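Long-range contacts in LPS-assembly lipoprotein LptE (Acinetobacter baumannii, PDB 5TSE), which probably works with LptD to assemble lipopolysaccharide at the surface of the outer membrane, and probably binds lipopolysaccharide itself: residues Tyr49-Arg60 with Leu72-Arg83; Gly85-Thr93 with Ala135-Pro143. All coordinates share one frame; numbering follows the deposited sequence.

Interaction 1. Residues Tyr49-Arg60 with Leu72-Arg83; sequences YVLRVLEYTPRR and LRLTVTFQIEDR. With FMT (formic acid), chain D.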
# COMPACT_ATOMS: atom_id res chain seq x y z
N TYR A 49 -5.95 10.55 -13.54
CA TYR A 49 -4.54 10.33 -13.26
C TYR A 49 -4.27 8.83 -13.09
O TYR A 49 -5.17 7.99 -13.25
CB TYR A 49 -4.07 11.18 -12.07
CG TYR A 49 -4.05 12.66 -12.39
CD1 TYR A 49 -2.96 13.23 -13.06
CD2 TYR A 49 -5.12 13.50 -12.05
CE1 TYR A 49 -2.94 14.58 -13.38
CE2 TYR A 49 -5.10 14.85 -12.36
CZ TYR A 49 -4.00 15.39 -13.02
OH TYR A 49 -3.97 16.72 -13.34
N VAL A 50 -3.02 8.49 -12.83
CA VAL A 50 -2.62 7.12 -12.67
C VAL A 50 -1.80 6.96 -11.41
O VAL A 50 -0.78 7.62 -11.23
CB VAL A 50 -1.78 6.63 -13.87
CG1 VAL A 50 -1.29 5.20 -13.64
CG2 VAL A 50 -2.57 6.74 -15.17
N LEU A 51 -2.26 6.07 -10.54
CA LEU A 51 -1.58 5.74 -9.31
C LEU A 51 -0.67 4.57 -9.63
O LEU A 51 -1.13 3.43 -9.69
CB LEU A 51 -2.61 5.35 -8.25
CG LEU A 51 -2.11 4.78 -6.93
CD1 LEU A 51 -0.95 5.58 -6.38
CD2 LEU A 51 -3.26 4.71 -5.94
N ARG A 52 0.61 4.87 -9.88
CA ARG A 52 1.59 3.85 -10.21
C ARG A 52 2.33 3.38 -8.97
O ARG A 52 2.93 4.19 -8.26
CB ARG A 52 2.61 4.35 -11.25
CG ARG A 52 3.57 3.26 -11.72
CD ARG A 52 4.20 3.53 -13.09
NE ARG A 52 5.44 4.31 -13.12
CZ ARG A 52 6.66 3.82 -13.41
NH1 ARG A 52 7.71 4.65 -13.42
NH2 ARG A 52 6.86 2.54 -13.71
N VAL A 53 2.23 2.08 -8.71
CA VAL A 53 2.96 1.44 -7.63
C VAL A 53 4.17 0.92 -8.33
O VAL A 53 4.06 -0.01 -9.10
CB VAL A 53 2.18 0.28 -6.96
CG1 VAL A 53 3.10 -0.57 -6.10
CG2 VAL A 53 1.03 0.83 -6.14
N LEU A 54 5.32 1.54 -8.08
CA LEU A 54 6.57 1.11 -8.73
C LEU A 54 7.19 -0.10 -8.06
O LEU A 54 7.80 -0.95 -8.73
CB LEU A 54 7.61 2.24 -8.76
CG LEU A 54 7.28 3.48 -9.59
CD1 LEU A 54 6.17 4.28 -8.92
CD2 LEU A 54 8.52 4.33 -9.79
N GLU A 55 7.04 -0.18 -6.74
CA GLU A 55 7.59 -1.28 -5.97
C GLU A 55 6.60 -1.76 -4.93
O GLU A 55 6.00 -0.97 -4.22
CB GLU A 55 8.88 -0.86 -5.27
CG GLU A 55 10.05 -0.60 -6.21
CD GLU A 55 10.56 -1.87 -6.89
OE1 GLU A 55 11.26 -1.74 -7.92
OE2 GLU A 55 10.27 -2.99 -6.40
N TYR A 56 6.43 -3.07 -4.88
CA TYR A 56 5.58 -3.74 -3.93
C TYR A 56 6.52 -4.80 -3.40
O TYR A 56 6.90 -5.71 -4.13
CB TYR A 56 4.39 -4.36 -4.65
CG TYR A 56 3.46 -5.20 -3.80
CD1 TYR A 56 3.68 -6.56 -3.64
CD2 TYR A 56 2.35 -4.65 -3.19
CE1 TYR A 56 2.82 -7.34 -2.89
CE2 TYR A 56 1.49 -5.42 -2.43
CZ TYR A 56 1.73 -6.76 -2.29
OH TYR A 56 0.88 -7.51 -1.54
N THR A 57 6.93 -4.67 -2.14
CA THR A 57 7.89 -5.60 -1.58
C THR A 57 7.44 -6.17 -0.22
O THR A 57 7.44 -5.44 0.78
CB THR A 57 9.25 -4.88 -1.41
OG1 THR A 57 9.60 -4.22 -2.64
CG2 THR A 57 10.36 -5.87 -1.02
N PRO A 58 7.01 -7.44 -0.20
CA PRO A 58 6.64 -8.07 1.07
C PRO A 58 7.92 -8.58 1.69
O PRO A 58 8.89 -8.78 0.99
CB PRO A 58 5.74 -9.23 0.66
CG PRO A 58 6.16 -9.57 -0.72
CD PRO A 58 6.76 -8.33 -1.34
N ARG A 59 7.91 -8.82 3.00
CA ARG A 59 9.12 -9.28 3.65
C ARG A 59 8.75 -10.01 4.93
O ARG A 59 7.78 -9.66 5.61
CB ARG A 59 10.00 -8.05 3.86
CG ARG A 59 11.43 -8.22 4.36
CD ARG A 59 12.16 -6.93 4.00
NE ARG A 59 13.46 -6.75 4.65
CZ ARG A 59 13.70 -5.97 5.72
NH1 ARG A 59 14.93 -5.90 6.21
NH2 ARG A 59 12.73 -5.26 6.29
N ARG A 60 9.48 -11.08 5.22
CA ARG A 60 9.26 -11.87 6.41
C ARG A 60 10.58 -11.95 7.17
O ARG A 60 11.39 -12.83 6.91
CB ARG A 60 8.75 -13.26 6.04
CG ARG A 60 8.48 -14.17 7.23
CD ARG A 60 7.99 -15.53 6.76
NE ARG A 60 7.58 -16.37 7.89
CZ ARG A 60 8.38 -17.17 8.60
NH1 ARG A 60 9.68 -17.26 8.32
NH2 ARG A 60 7.86 -17.88 9.60
N LEU A 72 6.25 -9.44 9.78
CA LEU A 72 5.67 -9.45 8.45
C LEU A 72 5.54 -8.01 7.97
O LEU A 72 4.77 -7.24 8.53
CB LEU A 72 4.32 -10.15 8.50
CG LEU A 72 4.38 -11.57 9.11
CD1 LEU A 72 3.00 -12.11 9.41
CD2 LEU A 72 5.13 -12.54 8.21
N ARG A 73 6.32 -7.65 6.96
CA ARG A 73 6.28 -6.30 6.46
C ARG A 73 5.86 -6.23 5.01
O ARG A 73 6.08 -7.16 4.25
CB ARG A 73 7.68 -5.68 6.56
CG ARG A 73 7.80 -4.24 6.02
CD ARG A 73 9.18 -3.62 6.23
NE ARG A 73 9.61 -3.74 7.61
CZ ARG A 73 9.13 -3.03 8.63
NH1 ARG A 73 8.16 -2.13 8.46
NH2 ARG A 73 9.61 -3.25 9.85
N LEU A 74 5.26 -5.09 4.65
CA LEU A 74 4.91 -4.79 3.27
C LEU A 74 5.35 -3.35 3.04
O LEU A 74 5.02 -2.46 3.80
CB LEU A 74 3.43 -4.98 2.98
CG LEU A 74 3.00 -4.77 1.52
CD1 LEU A 74 3.93 -5.45 0.52
CD2 LEU A 74 1.57 -5.25 1.31
N THR A 75 6.13 -3.15 1.99
CA THR A 75 6.65 -1.84 1.66
C THR A 75 6.22 -1.47 0.24
O THR A 75 6.31 -2.30 -0.66
CB THR A 75 8.18 -1.87 1.77
OG1 THR A 75 8.53 -2.26 3.11
CG2 THR A 75 8.79 -0.52 1.41
N VAL A 76 5.75 -0.25 0.05
CA VAL A 76 5.31 0.19 -1.29
C VAL A 76 5.80 1.60 -1.64
O VAL A 76 5.69 2.52 -0.83
CB VAL A 76 3.76 0.14 -1.44
CG1 VAL A 76 3.31 0.83 -2.72
CG2 VAL A 76 3.27 -1.28 -1.44
N THR A 77 6.33 1.74 -2.85
CA THR A 77 6.77 3.03 -3.39
C THR A 77 5.79 3.34 -4.51
O THR A 77 5.52 2.50 -5.36
CB THR A 77 8.22 3.00 -3.89
OG1 THR A 77 9.10 2.69 -2.79
CG2 THR A 77 8.63 4.36 -4.48
N PHE A 78 5.23 4.54 -4.50
CA PHE A 78 4.28 4.93 -5.53
C PHE A 78 4.34 6.42 -5.81
O PHE A 78 4.77 7.21 -4.97
CB PHE A 78 2.87 4.55 -5.08
CG PHE A 78 2.35 5.41 -3.97
CD1 PHE A 78 2.65 5.12 -2.64
CD2 PHE A 78 1.54 6.51 -4.25
CE1 PHE A 78 2.16 5.91 -1.62
CE2 PHE A 78 1.04 7.31 -3.22
CZ PHE A 78 1.35 7.01 -1.91
N GLN A 79 3.86 6.79 -6.99
CA GLN A 79 3.82 8.18 -7.39
C GLN A 79 2.65 8.36 -8.34
O GLN A 79 2.31 7.45 -9.08
CB GLN A 79 5.12 8.59 -8.08
CG GLN A 79 5.36 7.94 -9.43
CD GLN A 79 6.76 8.19 -9.99
OE1 GLN A 79 7.61 8.78 -9.34
NE2 GLN A 79 6.99 7.73 -11.22
N ILE A 80 2.03 9.53 -8.30
CA ILE A 80 0.94 9.81 -9.22
C ILE A 80 1.54 10.28 -10.55
O ILE A 80 2.50 11.05 -10.59
CB ILE A 80 -0.00 10.92 -8.72
CG1 ILE A 80 -0.55 10.61 -7.33
CG2 ILE A 80 -1.15 11.11 -9.70
CD1 ILE A 80 -1.45 9.40 -7.27
N GLU A 81 0.95 9.80 -11.64
CA GLU A 81 1.34 10.18 -12.99
C GLU A 81 0.07 10.48 -13.74
O GLU A 81 -1.00 10.02 -13.35
CB GLU A 81 2.04 9.04 -13.72
CG GLU A 81 3.37 8.59 -13.13
CD GLU A 81 4.01 7.48 -13.93
OE1 GLU A 81 3.40 7.00 -14.92
OE2 GLU A 81 5.13 7.06 -13.58
N ASP A 82 0.18 11.26 -14.80
CA ASP A 82 -0.97 11.54 -15.66
C ASP A 82 -0.97 10.45 -16.74
O ASP A 82 -0.04 9.64 -16.81
CB ASP A 82 -0.92 12.95 -16.27
CG ASP A 82 0.28 13.17 -17.17
OD1 ASP A 82 0.88 12.19 -17.64
OD2 ASP A 82 0.63 14.35 -17.41
N ARG A 83 -1.96 10.46 -17.61
CA ARG A 83 -2.05 9.44 -18.66
C ARG A 83 -1.06 9.60 -19.83
O ARG A 83 -1.05 8.77 -20.74
CB ARG A 83 -3.49 9.33 -19.15
CG ARG A 83 -4.41 8.81 -18.04
CD ARG A 83 -5.86 8.79 -18.47
NE ARG A 83 -6.03 7.97 -19.66
CZ ARG A 83 -6.17 6.65 -19.67
NH1 ARG A 83 -6.17 5.94 -18.54
NH2 ARG A 83 -6.31 6.03 -20.84
C FMT D . 10.34 -0.89 -2.16
O1 FMT D . 10.04 0.28 -2.36
O2 FMT D . 9.36 -1.77 -1.99
O HOH W 1 9.31 -4.77 2.84
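Glu-81 OE2 is gripped by two donors. Arg-52 NE reaches it from the other strand at 2.8 Å, in a salt bridge that meets the oxygen from above the carboxylate plane. Gln-79 NE2, on the same strand as Glu-81, takes the anti lone pair at 3.1 Å. The Arg-52 chain bends at chi3 (88°), which turns NE toward the carboxylate, and Leu-54 CG lies over one face of the guanidinium. The two donors limit the movement of OE2 and would be expected to favour the charged form.

The strands form an antiparallel beta hairpin in the mixed sheet of LptE. A classic beta bulge interrupts the register, where Leu-54 and Glu-55 both face Thr-77. Leu-54 N bonds to Thr-77 O at 2.9 Å, while the bond from Glu-55 N is weak.

Apolar side chains line most of the face that carries Leu-51, Tyr-56 and Leu-74. Leu-74 CD1 sits over the centre of the Tyr-56 ring, a CH-pi contact 3.9 Å from the centroid. Leu-51 CD1 comes obliquely to Phe-78 CD2 at 3.4 Å. Helix 110-134 covers this face through Val-121, Leu-125 and Ile-133.

On the other face, a formic acid, probably from the crystallisation liquor, bridges the strands. Thr-57 OG1 donates to its O2 at 2.5 Å and Thr-77 OG1 to its O1 at 2.6 Å.

Interaction 2. Residues Gly85-Thr93 with Ala135-Pro143; sequences GNKITEPRT and ANRLPKAQP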
# COMPACT_ATOMS: atom_id res chain seq x y z
N GLY A 85 2.28 9.89 -19.10
CA GLY A 85 3.54 9.40 -18.53
C GLY A 85 4.30 10.38 -17.64
O GLY A 85 5.31 10.01 -17.02
N ASN A 86 3.81 11.61 -17.57
CA ASN A 86 4.45 12.66 -16.78
C ASN A 86 4.27 12.42 -15.30
O ASN A 86 3.14 12.28 -14.81
CB ASN A 86 3.87 14.04 -17.11
CG ASN A 86 3.94 14.38 -18.59
OD1 ASN A 86 3.03 14.99 -19.14
ND2 ASN A 86 5.02 13.97 -19.24
N LYS A 87 5.39 12.39 -14.59
CA LYS A 87 5.38 12.21 -13.16
C LYS A 87 4.84 13.50 -12.59
O LYS A 87 5.37 14.56 -12.91
CB LYS A 87 6.81 11.95 -12.68
CG LYS A 87 6.93 11.69 -11.19
CD LYS A 87 8.37 11.43 -10.75
CE LYS A 87 9.26 12.66 -10.87
NZ LYS A 87 10.62 12.39 -10.34
N ILE A 88 3.78 13.43 -11.79
CA ILE A 88 3.24 14.67 -11.20
C ILE A 88 3.59 14.83 -9.71
O ILE A 88 3.45 15.93 -9.16
CB ILE A 88 1.74 14.89 -11.51
CG1 ILE A 88 0.82 14.02 -10.67
CG2 ILE A 88 1.48 14.67 -13.01
CD1 ILE A 88 -0.63 14.43 -10.82
N THR A 89 4.04 13.76 -9.06
CA THR A 89 4.49 13.81 -7.65
C THR A 89 5.76 13.00 -7.56
O THR A 89 6.00 12.12 -8.37
CB THR A 89 3.52 13.17 -6.65
OG1 THR A 89 3.55 11.74 -6.79
CG2 THR A 89 2.12 13.69 -6.81
N GLU A 90 6.58 13.27 -6.55
CA GLU A 90 7.78 12.47 -6.39
C GLU A 90 7.36 11.14 -5.77
O GLU A 90 6.27 11.06 -5.17
CB GLU A 90 8.82 13.19 -5.52
CG GLU A 90 9.36 14.47 -6.16
CD GLU A 90 10.10 14.23 -7.47
OE1 GLU A 90 10.51 13.09 -7.75
OE2 GLU A 90 10.28 15.21 -8.24
N PRO A 91 8.19 10.09 -5.94
CA PRO A 91 7.83 8.81 -5.34
C PRO A 91 7.69 8.92 -3.82
O PRO A 91 8.33 9.75 -3.20
CB PRO A 91 9.00 7.88 -5.70
CG PRO A 91 9.76 8.56 -6.79
CD PRO A 91 9.44 10.02 -6.73
N ARG A 92 6.83 8.09 -3.25
CA ARG A 92 6.59 8.04 -1.82
C ARG A 92 6.65 6.57 -1.40
O ARG A 92 5.95 5.75 -1.99
CB ARG A 92 5.21 8.64 -1.53
CG ARG A 92 4.69 8.41 -0.12
CD ARG A 92 5.57 9.00 0.97
NE ARG A 92 5.64 10.46 0.91
CZ ARG A 92 6.31 11.21 1.77
NH1 ARG A 92 6.98 10.66 2.79
NH2 ARG A 92 6.31 12.53 1.63
N THR A 93 7.47 6.26 -0.39
CA THR A 93 7.66 4.91 0.11
C THR A 93 6.99 4.73 1.48
O THR A 93 7.36 5.41 2.43
CB THR A 93 9.17 4.59 0.23
OG1 THR A 93 9.76 4.65 -1.08
CG2 THR A 93 9.42 3.20 0.82
N ALA A 135 -5.43 13.24 1.31
CA ALA A 135 -4.91 14.35 2.14
C ALA A 135 -3.82 15.17 1.43
O ALA A 135 -3.19 16.01 2.06
CB ALA A 135 -4.38 13.80 3.46
N ASN A 136 -3.59 14.92 0.13
CA ASN A 136 -2.59 15.66 -0.66
C ASN A 136 -1.28 15.84 0.10
O ASN A 136 -0.79 16.96 0.26
CB ASN A 136 -3.16 17.04 -1.06
CG ASN A 136 -2.19 17.87 -1.88
OD1 ASN A 136 -1.40 17.35 -2.66
ND2 ASN A 136 -2.24 19.19 -1.71
N ARG A 137 -0.72 14.72 0.55
CA ARG A 137 0.52 14.76 1.32
C ARG A 137 1.71 14.18 0.51
O ARG A 137 2.64 13.62 1.08
CB ARG A 137 0.33 14.02 2.65
CG ARG A 137 1.28 14.48 3.75
CD ARG A 137 0.86 15.82 4.34
NE ARG A 137 1.99 16.55 4.91
CZ ARG A 137 2.59 16.29 6.08
NH1 ARG A 137 3.62 17.04 6.48
NH2 ARG A 137 2.19 15.27 6.84
N LEU A 138 1.67 14.33 -0.82
CA LEU A 138 2.74 13.84 -1.71
C LEU A 138 3.48 15.04 -2.33
O LEU A 138 2.82 15.92 -2.91
CB LEU A 138 2.18 12.95 -2.83
CG LEU A 138 1.52 11.62 -2.45
CD1 LEU A 138 0.91 10.94 -3.67
CD2 LEU A 138 2.51 10.69 -1.77
N PRO A 139 4.83 15.09 -2.22
CA PRO A 139 5.57 16.22 -2.79
C PRO A 139 5.49 16.29 -4.33
O PRO A 139 5.68 15.27 -5.01
CB PRO A 139 7.03 15.97 -2.34
CG PRO A 139 6.96 14.88 -1.32
CD PRO A 139 5.74 14.08 -1.65
N LYS A 140 5.20 17.49 -4.85
CA LYS A 140 5.10 17.68 -6.31
C LYS A 140 6.41 17.37 -7.05
O LYS A 140 7.50 17.48 -6.48
CB LYS A 140 4.54 19.09 -6.66
CG LYS A 140 5.26 20.32 -6.10
CD LYS A 140 6.63 20.58 -6.71
CE LYS A 140 7.17 21.96 -6.36
NZ LYS A 140 6.37 23.07 -6.96
N ALA A 141 6.30 16.96 -8.32
CA ALA A 141 7.47 16.62 -9.13
C ALA A 141 8.32 17.86 -9.39
O ALA A 141 7.80 18.97 -9.48
CB ALA A 141 7.04 15.99 -10.45
N GLN A 142 9.64 17.66 -9.51
CA GLN A 142 10.57 18.76 -9.74
C GLN A 142 11.65 18.36 -10.76
O GLN A 142 12.16 17.24 -10.72
CB GLN A 142 11.20 19.18 -8.41
CG GLN A 142 12.11 20.40 -8.48
CD GLN A 142 12.56 20.88 -7.11
OE1 GLN A 142 11.90 20.64 -6.09
NE2 GLN A 142 13.68 21.59 -7.08
N PRO A 143 12.00 19.28 -11.70
CA PRO A 143 13.02 18.95 -12.69
C PRO A 143 14.43 19.05 -12.12
O PRO A 143 15.17 18.07 -12.09
CB PRO A 143 12.79 20.00 -13.78
CG PRO A 143 12.24 21.18 -13.05
CD PRO A 143 11.44 20.63 -11.90
OXT PRO A 143 14.86 20.12 -11.68
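This is a surface contact between the loop 85-91 with the first residues of strand 92-101, and the irregular C-terminal tail that follows helix 110-134. At the start of the tail, Asn-136 has positive phi and is the C-prime residue of a Schellman motif that ends the helix. Backbone bonds hold the middle of the contact. Glu-90 N donates to Pro-139 O at 2.7 Å, nearly straight at 167°. Ala-141 N donates to Ile-88 O at 3.1 Å, but from above the carbonyl plane.

The Glu-90 carboxylate clamps the tail beyond this point. Its chain folds back at chi2 (-62°), which brings Glu-90 OE2 to Gln-142 N at 2.8 Å. The other oxygen, OE1, takes Lys-87 NZ at 2.7 Å on its syn side, in a salt bridge within the loop. The carboxylate is thus held at both oxygens, and the lysine probably stabilises its negative charge. Ala-141 CB packs against Lys-87 O at 3.3 Å.

At the other end, Leu-138 turns its CB toward segment 85-93. Leu-138 CD2 touches Arg-92 CB at 3.4 Å, at the start of strand 92-101, and also lies near Arg-92 CG. Bends at chi2 and chi3 bring the Arg-92 guanidinium edge-on to Pro-139, and Arg-92 NH2 is 3.7 Å from Pro-139 CD. Gln-132 of helix 110-134 touches both Arg-92 and Leu-138. Thr-89 packs on Leu-138 CB, while its OG1 bonds to Ile-80 N of strand 68-81.

The arrangement is an isolated beta bridge: Thr-89 pairs with Lys-140, flanked by the two backbone bonds.

Interaction 1 closes before interaction 2 opens, and their centres lie about 13 Å apart. Strand 68-81 supplies one side of interaction 1 and is the sheet neighbour of strand 92-101, into which the first segment of interaction 2 runs. The two contacts meet directly. Thr-77 OG1 lies 2.7 Å from Thr-93 OG1, and Phe-78 O is 2.8 Å from Arg-92 N, both probable hydrogen bonds. Gln-79 also packs on Lys-87 and Pro-91. Interaction 1 lies near the centre of the chain. Interaction 2 lies farther out and joins the tail to the loop before strand 92-101, an edge strand. Together they tie the hairpin, this strand and the C-terminal end into one unit.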